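Local coordinates for protein deoxyribodipyrimidine photo-lyase (Oryza sativa Japonica Group, PDB 3UMV) that repairs UV-damaged DNA by light-dependent splitting of cyclobutane pyrimidine dimers, using one bound FAD per subunit, at residues V195-P207 and I293-C305. Sequence-based numbering, arbitrary orientation.
Sequences VMDEYLVEFPELP and ISAQRCALEAKKC
Leu200 lays CD1 against Ala299 CB at 3.6 Å and runs past Leu300 in the opposite sense, Leu200 CD1 meeting Leu300 CD2 at 3.8 Å; Leu300 CD1 lies 3.4 Å from Val201 O. This tight packing continues through Gln296: with CG anti to the backbone N (chi1 -178°) and the chain extended, its CG packs 3.6 Å from Phe203 CE1, and NE2 reaches Val201 O at 2.9 Å, a hydrogen bond whose acceptor lies in the plane of the Gln296 side-chain amide. Trp54 NE1 donates to Gln296 OE1, so the amide is held at both ends; Trp54 also stacks on the Phe203 ring. The solvent side is polar. There Arg297 grips Glu202 end-on, Arg297 NH1 to Glu202 OE2 and Arg297 NH2 to Glu202 OE1, each 3.0 Å, with the two planes 36° apart. Asp52 binds Arg297 NE, Arg297 NH2 weakly reaches Glu301, and Lys304 pairs with Glu301, while Lys303 merely brushes Leu200 with its aliphatic CD. A leucine in place of Arg297 would probably leave the carboxylates of Glu202 and Asp52 without their shared cation. The contact is consistent with the interdomain seam of the photolyase fold, where 195-207, following the alpha/beta sheet in sequence, packs on helix 295-305 of the helical FAD-binding part.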
ATOM      1  N   VAL A 195      21.810  -2.327  -7.655  1.00 20.35           N
ATOM      2  CA  VAL A 195      21.936  -2.849  -6.307  1.00 20.43           C
ATOM      3  C   VAL A 195      20.911  -3.942  -6.028  1.00 22.06           C
ATOM      4  O   VAL A 195      20.757  -4.380  -4.888  1.00 24.33           O
ATOM      5  CB  VAL A 195      21.771  -1.730  -5.252  1.00 20.77           C
ATOM      6  CG1 VAL A 195      22.874  -0.697  -5.384  1.00 26.17           C
ATOM      7  CG2 VAL A 195      20.417  -1.065  -5.383  1.00 20.24           C
ATOM      8  N   MET A 196      20.212  -4.388  -7.064  1.00 22.27           N
ATOM      9  CA  MET A 196      19.156  -5.368  -6.869  1.00 23.66           C
ATOM     10  C   MET A 196      19.711  -6.666  -6.300  1.00 22.77           C
ATOM     11  O   MET A 196      19.118  -7.240  -5.391  1.00 25.33           O
ATOM     12  CB  MET A 196      18.385  -5.632  -8.163  1.00 24.87           C
ATOM     13  CG  MET A 196      17.085  -6.414  -7.959  1.00 24.91           C
ATOM     14  SD  MET A 196      15.837  -5.575  -6.927  1.00 26.58           S
ATOM     15  CE  MET A 196      15.715  -3.974  -7.714  1.00 23.58           C
ATOM     16  N   ASP A 197      20.858  -7.117  -6.813  1.00 20.71           N
ATOM     17  CA  ASP A 197      21.457  -8.358  -6.324  1.00 25.51           C
ATOM     18  C   ASP A 197      21.841  -8.271  -4.838  1.00 26.08           C
ATOM     19  O   ASP A 197      21.807  -9.265  -4.116  1.00 24.23           O
ATOM     20  CB  ASP A 197      22.668  -8.761  -7.180  1.00 31.70           C
ATOM     21  CG  ASP A 197      22.273  -9.262  -8.558  1.00 42.82           C
ATOM     22  OD1 ASP A 197      21.093  -9.646  -8.744  1.00 43.31           O
ATOM     23  OD2 ASP A 197      23.147  -9.281  -9.454  1.00 50.51           O
ATOM     24  N   GLU A 198      22.169  -7.068  -4.381  1.00 22.76           N
ATOM     25  CA  GLU A 198      22.521  -6.848  -2.988  1.00 23.67           C
ATOM     26  C   GLU A 198      21.334  -6.898  -2.021  1.00 21.41           C
ATOM     27  O   GLU A 198      21.507  -7.241  -0.848  1.00 24.85           O
ATOM     28  CB  GLU A 198      23.266  -5.517  -2.836  1.00 26.64           C
ATOM     29  CG  GLU A 198      23.620  -5.154  -1.405  1.00 26.05           C
ATOM     30  CD  GLU A 198      24.531  -3.940  -1.310  1.00 30.49           C
ATOM     31  OE1 GLU A 198      24.751  -3.269  -2.342  1.00 33.56           O
ATOM     32  OE2 GLU A 198      25.023  -3.655  -0.197  1.00 34.81           O
ATOM     33  N   TYR A 199      20.137  -6.554  -2.501  1.00 19.18           N
ATOM     34  CA  TYR A 199      18.964  -6.442  -1.621  1.00 16.09           C
ATOM     35  C   TYR A 199      17.887  -7.506  -1.815  1.00 18.88           C
ATOM     36  O   TYR A 199      17.132  -7.815  -0.878  1.00 21.50           O
ATOM     37  CB  TYR A 199      18.338  -5.048  -1.747  1.00 15.68           C
ATOM     38  CG  TYR A 199      19.246  -3.978  -1.205  1.00 15.01           C
ATOM     39  CD1 TYR A 199      19.353  -3.772   0.154  1.00 17.88           C
ATOM     40  CD2 TYR A 199      20.013  -3.193  -2.054  1.00 19.84           C
ATOM     41  CE1 TYR A 199      20.183  -2.818   0.666  1.00 19.97           C
ATOM     42  CE2 TYR A 199      20.857  -2.214  -1.547  1.00 23.93           C
ATOM     43  CZ  TYR A 199      20.925  -2.031  -0.178  1.00 20.55           C
ATOM     44  OH  TYR A 199      21.751  -1.077   0.358  1.00 21.31           O
ATOM     45  N   LEU A 200      17.812  -8.071  -3.017  1.00 20.05           N
ATOM     46  CA  LEU A 200      16.849  -9.135  -3.272  1.00 21.28           C
ATOM     47  C   LEU A 200      17.418 -10.480  -2.824  1.00 23.94           C
ATOM     48  O   LEU A 200      17.875 -11.283  -3.639  1.00 27.61           O
ATOM     49  CB  LEU A 200      16.429  -9.170  -4.738  1.00 20.59           C
ATOM     50  CG  LEU A 200      15.322 -10.164  -5.071  1.00 19.67           C
ATOM     51  CD1 LEU A 200      14.132  -9.997  -4.132  1.00 22.45           C
ATOM     52  CD2 LEU A 200      14.877  -9.969  -6.524  1.00 22.96           C
ATOM     53  N   VAL A 201      17.373 -10.695  -1.515  1.00 20.61           N
ATOM     54  CA  VAL A 201      18.003 -11.826  -0.850  1.00 20.93           C
ATOM     55  C   VAL A 201      16.991 -12.490   0.072  1.00 20.52           C
ATOM     56  O   VAL A 201      15.938 -11.925   0.368  1.00 20.34           O
ATOM     57  CB  VAL A 201      19.223 -11.366  -0.019  1.00 24.72           C
ATOM     58  CG1 VAL A 201      20.193 -10.616  -0.897  1.00 28.16           C
ATOM     59  CG2 VAL A 201      18.790 -10.482   1.141  1.00 24.85           C
ATOM     60  N   GLU A 202      17.299 -13.696   0.526  1.00 21.27           N
ATOM     61  CA  GLU A 202      16.378 -14.417   1.390  1.00 18.92           C
ATOM     62  C   GLU A 202      16.317 -13.797   2.775  1.00 18.42           C
ATOM     63  O   GLU A 202      17.221 -13.058   3.183  1.00 20.94           O
ATOM     64  CB  GLU A 202      16.773 -15.903   1.486  1.00 26.87           C
ATOM     65  CG  GLU A 202      15.948 -16.823   0.556  1.00 28.39           C
ATOM     66  CD  GLU A 202      14.454 -16.850   0.897  1.00 33.48           C
ATOM     67  OE1 GLU A 202      13.669 -17.450   0.118  1.00 33.45           O
ATOM     68  OE2 GLU A 202      14.060 -16.278   1.945  1.00 32.12           O
ATOM     69  N   PHE A 203      15.251 -14.123   3.496  1.00 16.66           N
ATOM     70  CA  PHE A 203      15.062 -13.699   4.879  1.00 18.17           C
ATOM     71  C   PHE A 203      15.507 -14.799   5.842  1.00 21.81           C
ATOM     72  O   PHE A 203      15.140 -15.961   5.669  1.00 22.15           O
ATOM     73  CB  PHE A 203      13.578 -13.465   5.150  1.00 20.24           C
ATOM     74  CG  PHE A 203      13.006 -12.229   4.504  1.00 19.78           C
ATOM     75  CD1 PHE A 203      12.505 -12.266   3.210  1.00 15.84           C
ATOM     76  CD2 PHE A 203      12.939 -11.038   5.214  1.00 15.85           C
ATOM     77  CE1 PHE A 203      11.954 -11.125   2.628  1.00 17.08           C
ATOM     78  CE2 PHE A 203      12.403  -9.895   4.643  1.00 17.07           C
ATOM     79  CZ  PHE A 203      11.901  -9.933   3.347  1.00 17.60           C
ATOM     80  N   PRO A 204      16.265 -14.435   6.886  1.00 25.42           N
ATOM     81  CA  PRO A 204      16.573 -15.439   7.909  1.00 23.59           C
ATOM     82  C   PRO A 204      15.366 -15.619   8.824  1.00 26.85           C
ATOM     83  O   PRO A 204      14.408 -14.847   8.735  1.00 26.02           O
ATOM     84  CB  PRO A 204      17.726 -14.799   8.682  1.00 23.98           C
ATOM     85  CG  PRO A 204      17.477 -13.329   8.567  1.00 26.99           C
ATOM     86  CD  PRO A 204      16.819 -13.110   7.213  1.00 26.56           C
ATOM     87  N   GLU A 205      15.412 -16.628   9.687  1.00 28.92           N
ATOM     88  CA  GLU A 205      14.386 -16.813  10.704  1.00 31.85           C
ATOM     89  C   GLU A 205      14.658 -15.865  11.864  1.00 27.85           C
ATOM     90  O   GLU A 205      15.796 -15.427  12.068  1.00 29.68           O
ATOM     91  CB  GLU A 205      14.381 -18.260  11.216  1.00 41.40           C
ATOM     92  CG  GLU A 205      13.934 -19.295  10.199  1.00 48.03           C
ATOM     93  CD  GLU A 205      12.460 -19.184   9.857  1.00 55.92           C
ATOM     94  OE1 GLU A 205      12.064 -19.666   8.773  1.00 60.04           O
ATOM     95  OE2 GLU A 205      11.696 -18.620  10.671  1.00 57.00           O
ATOM     96  N   LEU A 206      13.613 -15.556  12.624  1.00 27.98           N
ATOM     97  CA  LEU A 206      13.755 -14.737  13.824  1.00 32.11           C
ATOM     98  C   LEU A 206      14.745 -15.355  14.797  1.00 35.45           C
ATOM     99  O   LEU A 206      14.617 -16.527  15.156  1.00 37.26           O
ATOM    100  CB  LEU A 206      12.410 -14.564  14.532  1.00 31.16           C
ATOM    101  CG  LEU A 206      11.901 -13.125  14.649  1.00 33.82           C
ATOM    102  CD1 LEU A 206      11.696 -12.541  13.274  1.00 34.04           C
ATOM    103  CD2 LEU A 206      10.610 -13.070  15.450  1.00 32.06           C
ATOM    104  N   PRO A 207      15.737 -14.561  15.228  1.00 37.76           N
ATOM    105  CA  PRO A 207      16.647 -14.960  16.305  1.00 40.43           C
ATOM    106  C   PRO A 207      15.848 -15.286  17.559  1.00 38.05           C
ATOM    107  O   PRO A 207      14.829 -14.644  17.816  1.00 35.12           O
ATOM    108  CB  PRO A 207      17.475 -13.694  16.548  1.00 43.40           C
ATOM    109  CG  PRO A 207      17.414 -12.941  15.256  1.00 42.33           C
ATOM    110  CD  PRO A 207      16.044 -13.216  14.707  1.00 38.67           C
ATOM    111  N   ILE A 293       1.894  -9.687   3.117  1.00 14.21           N
ATOM    112  CA  ILE A 293       2.945 -10.420   2.440  1.00 18.29           C
ATOM    113  C   ILE A 293       4.011  -9.432   2.035  1.00 12.35           C
ATOM    114  O   ILE A 293       3.719  -8.292   1.657  1.00 14.87           O
ATOM    115  CB  ILE A 293       2.434 -11.211   1.207  1.00 16.29           C
ATOM    116  CG1 ILE A 293       3.476 -12.241   0.772  1.00 16.63           C
ATOM    117  CG2 ILE A 293       2.075 -10.265   0.071  1.00 14.96           C
ATOM    118  CD1 ILE A 293       2.936 -13.249  -0.231  1.00 18.46           C
ATOM    119  N   SER A 294       5.258  -9.861   2.165  1.00 12.72           N
ATOM    120  CA  SER A 294       6.405  -9.034   1.820  1.00 12.57           C
ATOM    121  C   SER A 294       6.541  -8.927   0.295  1.00 13.21           C
ATOM    122  O   SER A 294       6.462  -9.937  -0.408  1.00 14.18           O
ATOM    123  CB  SER A 294       7.657  -9.695   2.414  1.00 14.17           C
ATOM    124  OG  SER A 294       8.833  -9.260   1.757  1.00 17.26           O
ATOM    125  N   ALA A 295       6.751  -7.725  -0.232  1.00 15.95           N
ATOM    126  CA  ALA A 295       6.984  -7.590  -1.675  1.00 17.65           C
ATOM    127  C   ALA A 295       8.277  -8.305  -2.073  1.00 18.94           C
ATOM    128  O   ALA A 295       8.369  -8.845  -3.171  1.00 15.90           O
ATOM    129  CB  ALA A 295       7.054  -6.142  -2.088  1.00 16.34           C
ATOM    130  N   GLN A 296       9.267  -8.272  -1.178  1.00 14.66           N
ATOM    131  CA  GLN A 296      10.531  -8.985  -1.363  1.00 12.47           C
ATOM    132  C   GLN A 296      10.285 -10.496  -1.449  1.00 15.51           C
ATOM    133  O   GLN A 296      10.838 -11.165  -2.327  1.00 14.91           O
ATOM    134  CB  GLN A 296      11.503  -8.629  -0.226  1.00 14.96           C
ATOM    135  CG  GLN A 296      12.879  -9.264  -0.328  1.00 15.70           C
ATOM    136  CD  GLN A 296      13.904  -8.565   0.552  1.00 14.39           C
ATOM    137  OE1 GLN A 296      13.712  -7.416   0.977  1.00 15.88           O
ATOM    138  NE2 GLN A 296      14.993  -9.254   0.838  1.00 13.27           N
ATOM    139  N   ARG A 297       9.440 -11.029  -0.564  1.00 13.05           N
ATOM    140  CA  ARG A 297       9.002 -12.424  -0.701  1.00 15.74           C
ATOM    141  C   ARG A 297       8.419 -12.718  -2.090  1.00 18.95           C
ATOM    142  O   ARG A 297       8.735 -13.749  -2.697  1.00 18.73           O
ATOM    143  CB  ARG A 297       7.960 -12.781   0.368  1.00 17.84           C
ATOM    144  CG  ARG A 297       7.271 -14.125   0.131  1.00 15.89           C
ATOM    145  CD  ARG A 297       8.305 -15.237   0.007  1.00 14.96           C
ATOM    146  NE  ARG A 297       9.185 -15.282   1.166  1.00 19.15           N
ATOM    147  CZ  ARG A 297      10.360 -15.899   1.205  1.00 25.79           C
ATOM    148  NH1 ARG A 297      11.077 -15.867   2.319  1.00 24.66           N
ATOM    149  NH2 ARG A 297      10.820 -16.541   0.135  1.00 26.12           N
ATOM    150  N   CYS A 298       7.550 -11.834  -2.582  1.00 16.87           N
ATOM    151  CA  CYS A 298       6.919 -12.051  -3.885  1.00 16.44           C
ATOM    152  C   CYS A 298       7.976 -12.033  -4.996  1.00 18.05           C
ATOM    153  O   CYS A 298       7.929 -12.845  -5.932  1.00 19.05           O
ATOM    154  CB  CYS A 298       5.858 -10.976  -4.149  1.00 16.25           C
ATOM    155  SG  CYS A 298       4.427 -11.071  -3.064  1.00 18.46           S
ATOM    156  N   ALA A 299       8.917 -11.098  -4.892  1.00 15.46           N
ATOM    157  CA  ALA A 299      10.019 -10.999  -5.850  1.00 17.01           C
ATOM    158  C   ALA A 299      10.927 -12.235  -5.830  1.00 19.29           C
ATOM    159  O   ALA A 299      11.307 -12.735  -6.884  1.00 18.78           O
ATOM    160  CB  ALA A 299      10.842  -9.745  -5.577  1.00 18.23           C
ATOM    161  N   LEU A 300      11.274 -12.715  -4.640  1.00 15.55           N
ATOM    162  CA  LEU A 300      12.112 -13.911  -4.513  1.00 16.87           C
ATOM    163  C   LEU A 300      11.468 -15.126  -5.164  1.00 17.47           C
ATOM    164  O   LEU A 300      12.137 -15.920  -5.829  1.00 20.78           O
ATOM    165  CB  LEU A 300      12.374 -14.231  -3.041  1.00 21.55           C
ATOM    166  CG  LEU A 300      13.297 -13.276  -2.306  1.00 19.64           C
ATOM    167  CD1 LEU A 300      13.131 -13.442  -0.803  1.00 18.34           C
ATOM    168  CD2 LEU A 300      14.745 -13.466  -2.735  1.00 19.92           C
ATOM    169  N   GLU A 301      10.175 -15.286  -4.941  1.00 17.30           N
ATOM    170  CA  GLU A 301       9.465 -16.430  -5.489  1.00 16.48           C
ATOM    171  C   GLU A 301       9.338 -16.301  -6.993  1.00 21.75           C
ATOM    172  O   GLU A 301       9.352 -17.305  -7.711  1.00 24.29           O
ATOM    173  CB  GLU A 301       8.098 -16.583  -4.822  1.00 19.41           C
ATOM    174  CG  GLU A 301       8.183 -16.852  -3.326  1.00 26.11           C
ATOM    175  CD  GLU A 301       8.903 -18.152  -3.027  1.00 26.91           C
ATOM    176  OE1 GLU A 301       8.898 -19.037  -3.912  1.00 27.27           O
ATOM    177  OE2 GLU A 301       9.475 -18.293  -1.923  1.00 26.24           O
ATOM    178  N   ALA A 302       9.201 -15.071  -7.480  1.00 17.67           N
ATOM    179  CA  ALA A 302       9.170 -14.860  -8.923  1.00 20.54           C
ATOM    180  C   ALA A 302      10.520 -15.243  -9.529  1.00 22.67           C
ATOM    181  O   ALA A 302      10.580 -15.845 -10.590  1.00 19.69           O
ATOM    182  CB  ALA A 302       8.812 -13.420  -9.253  1.00 23.90           C
ATOM    183  N   LYS A 303      11.606 -14.906  -8.842  1.00 22.29           N
ATOM    184  CA  LYS A 303      12.920 -15.265  -9.357  1.00 21.69           C
ATOM    185  C   LYS A 303      13.043 -16.783  -9.494  1.00 20.06           C
ATOM    186  O   LYS A 303      13.628 -17.280 -10.447  1.00 24.35           O
ATOM    187  CB  LYS A 303      14.028 -14.707  -8.467  1.00 23.72           C
ATOM    188  CG  LYS A 303      14.223 -13.211  -8.610  1.00 35.82           C
ATOM    189  CD  LYS A 303      15.697 -12.842  -8.676  1.00 47.35           C
ATOM    190  CE  LYS A 303      16.275 -13.153 -10.044  1.00 54.32           C
ATOM    191  NZ  LYS A 303      17.659 -12.626 -10.179  1.00 58.80           N
ATOM    192  N   LYS A 304      12.480 -17.510  -8.537  1.00 21.23           N
ATOM    193  CA  LYS A 304      12.561 -18.969  -8.549  1.00 23.20           C
ATOM    194  C   LYS A 304      11.778 -19.598  -9.685  1.00 26.74           C
ATOM    195  O   LYS A 304      11.986 -20.773 -10.003  1.00 29.29           O
ATOM    196  CB  LYS A 304      12.122 -19.559  -7.209  1.00 23.21           C
ATOM    197  CG  LYS A 304      13.174 -19.404  -6.134  1.00 25.17           C
ATOM    198  CD  LYS A 304      12.565 -19.164  -4.770  1.00 31.16           C
ATOM    199  CE  LYS A 304      12.002 -20.434  -4.180  1.00 34.74           C
ATOM    200  NZ  LYS A 304      11.533 -20.164  -2.793  1.00 33.98           N
ATOM    201  N   CYS A 305      10.883 -18.841 -10.312  1.00 22.94           N
ATOM    202  CA  CYS A 305      10.176 -19.414 -11.456  1.00 25.06           C
ATOM    203  C   CYS A 305      10.387 -18.654 -12.773  1.00 23.67           C
ATOM    204  O   CYS A 305       9.728 -18.928 -13.772  1.00 24.54           O
ATOM    205  CB  CYS A 305       8.697 -19.657 -11.141  1.00 30.71           C
ATOM    206  SG  CYS A 305       7.776 -18.208 -10.749  1.00 33.52           S
TER